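Local structure of 6-O-methylguanine DNA methyltransferase (Enterococcus faecalis, 2B6C) at residues L125-G134 with L159-D167. The protein probably acts in the repair of alkylated DNA as a member of the AlkD-like family, its exact activity being unknown. Sequence-based numbering, arbitrary orientation.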
# COMPACT_ATOMS: atom_id res chain seq x y z
N LEU B 125 -19.65 -0.54 -0.40
CA LEU B 125 -20.04 0.32 0.73
C LEU B 125 -21.43 -0.07 1.27
O LEU B 125 -21.59 -0.30 2.48
CB LEU B 125 -19.98 1.81 0.37
CG LEU B 125 -20.29 2.91 1.41
CD1 LEU B 125 -19.76 4.25 0.93
CD2 LEU B 125 -21.76 3.06 1.76
N PRO B 126 -22.45 -0.14 0.37
CA PRO B 126 -23.77 -0.58 0.89
C PRO B 126 -23.79 -1.94 1.58
O PRO B 126 -24.51 -2.13 2.57
CB PRO B 126 -24.65 -0.60 -0.39
CG PRO B 126 -24.03 0.47 -1.22
CD PRO B 126 -22.57 0.20 -1.06
N THR B 127 -23.00 -2.88 1.07
CA THR B 127 -22.90 -4.22 1.63
C THR B 127 -22.27 -4.22 3.03
O THR B 127 -22.79 -4.85 3.95
CB THR B 127 -22.08 -5.13 0.69
OG1 THR B 127 -22.66 -5.08 -0.63
CG2 THR B 127 -22.09 -6.56 1.17
N ILE B 128 -21.16 -3.50 3.20
CA ILE B 128 -20.51 -3.39 4.49
C ILE B 128 -21.36 -2.58 5.48
O ILE B 128 -21.56 -2.99 6.61
CB ILE B 128 -19.09 -2.80 4.39
CG1 ILE B 128 -18.21 -3.67 3.45
CG2 ILE B 128 -18.47 -2.67 5.82
CD1 ILE B 128 -18.26 -5.22 3.70
N PHE B 129 -21.87 -1.44 5.04
CA PHE B 129 -22.84 -0.72 5.84
C PHE B 129 -23.99 -1.62 6.38
O PHE B 129 -24.30 -1.55 7.55
CB PHE B 129 -23.36 0.51 5.10
CG PHE B 129 -24.38 1.32 5.90
CD1 PHE B 129 -25.74 1.01 5.83
CD2 PHE B 129 -23.96 2.35 6.73
CE1 PHE B 129 -26.67 1.74 6.58
CE2 PHE B 129 -24.88 3.11 7.48
CZ PHE B 129 -26.24 2.79 7.41
N ALA B 130 -24.60 -2.45 5.53
CA ALA B 130 -25.72 -3.29 5.95
C ALA B 130 -25.35 -4.37 6.98
O ALA B 130 -26.24 -4.83 7.72
CB ALA B 130 -26.45 -3.93 4.73
N LEU B 131 -24.07 -4.76 7.04
CA LEU B 131 -23.57 -5.68 8.07
C LEU B 131 -23.82 -5.10 9.46
O LEU B 131 -24.17 -5.81 10.40
CB LEU B 131 -22.05 -5.88 7.95
CG LEU B 131 -21.43 -6.76 6.88
CD1 LEU B 131 -19.88 -6.75 7.06
CD2 LEU B 131 -22.03 -8.18 6.94
N PHE B 132 -23.59 -3.80 9.59
CA PHE B 132 -23.59 -3.14 10.88
C PHE B 132 -24.90 -2.38 11.16
O PHE B 132 -25.25 -2.14 12.31
CB PHE B 132 -22.38 -2.19 10.96
CG PHE B 132 -21.06 -2.90 10.90
CD1 PHE B 132 -20.53 -3.52 12.04
CD2 PHE B 132 -20.34 -2.97 9.70
CE1 PHE B 132 -19.28 -4.23 11.99
CE2 PHE B 132 -19.10 -3.65 9.63
CZ PHE B 132 -18.56 -4.27 10.78
N TYR B 133 -25.59 -1.95 10.10
CA TYR B 133 -26.83 -1.17 10.27
C TYR B 133 -27.90 -1.95 11.08
O TYR B 133 -28.20 -3.09 10.75
CB TYR B 133 -27.42 -0.77 8.88
CG TYR B 133 -28.80 -0.20 9.02
CD1 TYR B 133 -28.98 1.09 9.51
CD2 TYR B 133 -29.95 -0.97 8.71
CE1 TYR B 133 -30.24 1.62 9.69
CE2 TYR B 133 -31.23 -0.43 8.88
CZ TYR B 133 -31.36 0.87 9.39
OH TYR B 133 -32.60 1.45 9.59
N GLY B 134 -28.49 -1.31 12.09
CA GLY B 134 -29.52 -1.95 12.93
C GLY B 134 -29.08 -3.17 13.77
O GLY B 134 -29.91 -3.93 14.24
N LEU B 159 -27.46 6.43 3.36
CA LEU B 159 -27.10 5.44 4.37
C LEU B 159 -26.73 6.14 5.67
O LEU B 159 -27.17 5.72 6.74
CB LEU B 159 -25.98 4.51 3.87
CG LEU B 159 -26.35 3.64 2.65
CD1 LEU B 159 -25.20 2.68 2.31
CD2 LEU B 159 -27.63 2.86 2.85
N LEU B 160 -25.98 7.24 5.56
CA LEU B 160 -25.63 8.05 6.71
C LEU B 160 -26.91 8.52 7.41
O LEU B 160 -27.07 8.31 8.62
CB LEU B 160 -24.76 9.26 6.31
CG LEU B 160 -24.40 10.25 7.45
CD1 LEU B 160 -23.71 9.57 8.67
CD2 LEU B 160 -23.57 11.40 6.90
N LYS B 161 -27.79 9.13 6.64
CA LYS B 161 -29.05 9.64 7.14
C LYS B 161 -29.85 8.52 7.80
O LYS B 161 -30.35 8.72 8.91
CB LYS B 161 -29.85 10.29 6.02
CG LYS B 161 -31.20 10.84 6.48
CD LYS B 161 -31.91 11.67 5.37
CE LYS B 161 -33.24 12.25 5.87
NZ LYS B 161 -34.03 12.85 4.72
N LYS B 162 -29.95 7.36 7.14
CA LYS B 162 -30.69 6.21 7.69
C LYS B 162 -30.17 5.76 9.04
O LYS B 162 -30.96 5.52 9.97
CB LYS B 162 -30.70 5.02 6.72
CG LYS B 162 -31.67 3.91 7.16
CD LYS B 162 -31.86 2.85 6.08
CE LYS B 162 -30.62 1.97 5.90
NZ LYS B 162 -31.00 0.72 5.15
N ALA B 163 -28.84 5.66 9.17
CA ALA B 163 -28.23 5.28 10.44
C ALA B 163 -28.49 6.28 11.55
O ALA B 163 -28.70 5.88 12.70
CB ALA B 163 -26.74 5.01 10.30
N ILE B 164 -28.47 7.57 11.22
CA ILE B 164 -28.71 8.59 12.24
C ILE B 164 -30.16 8.53 12.70
O ILE B 164 -30.44 8.60 13.91
CB ILE B 164 -28.34 10.01 11.76
CG1 ILE B 164 -26.84 10.11 11.51
CG2 ILE B 164 -28.82 11.09 12.77
CD1 ILE B 164 -26.41 11.30 10.69
N ILE B 165 -31.07 8.38 11.73
CA ILE B 165 -32.51 8.25 12.01
C ILE B 165 -32.74 7.09 13.00
O ILE B 165 -33.47 7.24 14.00
CB ILE B 165 -33.35 8.07 10.70
CG1 ILE B 165 -33.60 9.43 10.01
CG2 ILE B 165 -34.69 7.40 11.00
CD1 ILE B 165 -34.02 9.33 8.52
N TYR B 166 -32.08 5.96 12.75
CA TYR B 166 -32.24 4.76 13.57
C TYR B 166 -31.87 4.98 15.04
O TYR B 166 -32.56 4.47 15.92
CB TYR B 166 -31.40 3.63 12.99
CG TYR B 166 -31.65 2.29 13.65
CD1 TYR B 166 -32.64 1.41 13.17
CD2 TYR B 166 -30.91 1.90 14.77
CE1 TYR B 166 -32.88 0.18 13.79
CE2 TYR B 166 -31.13 0.69 15.39
CZ TYR B 166 -32.12 -0.17 14.91
OH TYR B 166 -32.30 -1.38 15.54
N ASP B 167 -30.78 5.69 15.29
CA ASP B 167 -30.28 5.87 16.64
C ASP B 167 -30.55 7.26 17.16
O ASP B 167 -29.94 7.66 18.14
CB ASP B 167 -28.76 5.60 16.69
CG ASP B 167 -28.44 4.17 17.01
OD1 ASP B 167 -27.73 3.52 16.22
OD2 ASP B 167 -28.96 3.67 18.03
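Leu159 and Phe129 form the apolar heart of the contact. CB of Leu159 stands over the centre of the Phe129 ring, 3.8 Å from the centroid, a CH-pi contact. The trans first torsion of Phe129 swings its ring out toward helix 157-166, and its far edge meets CB of Ala163, 3.7 Å from CZ. The methyl end of Leu159 slides past the ring in the opposite direction, bringing its CD1 within 3.8 Å of Pro126 CA and, in the conformer modelled here, beside Leu125.

Lys162 adds cation-pi and CH-pi contacts to Tyr133. Its chain crosses the tyrosine at about a right angle and bends at its third torsion. CE consequently lies 3.7 Å from the ring centroid, and NZ 4.2 Å from the same centroid, 20° off the normal; both are over the face.

Aromatic contacts continue at Tyr166, whose ring meets that of Tyr133 obliquely, with planes at 66° and CD1 of Tyr166 3.6 Å from Tyr133 OH. CA of Gly134 sits over the Tyr166 face, displaced toward the rim, 3.7 Å from CZ. No hydrogen bond joins the segments; apolar packing, CH-pi contacts and the cation-pi pair make up the contact.

The short helical segments run nearly parallel (8°) with axes 11.6 Å apart, a spacing bridged by large side chains. Helices 125-132 and 157-166 thus lie side by side in an all-helical fold, consistent with the AlkD-like family. Helix 104-120 packs against Leu125 and Ile128, helix 138-146 against Ala163 and Tyr166, and helix 173-186 against Leu160 and Ile164.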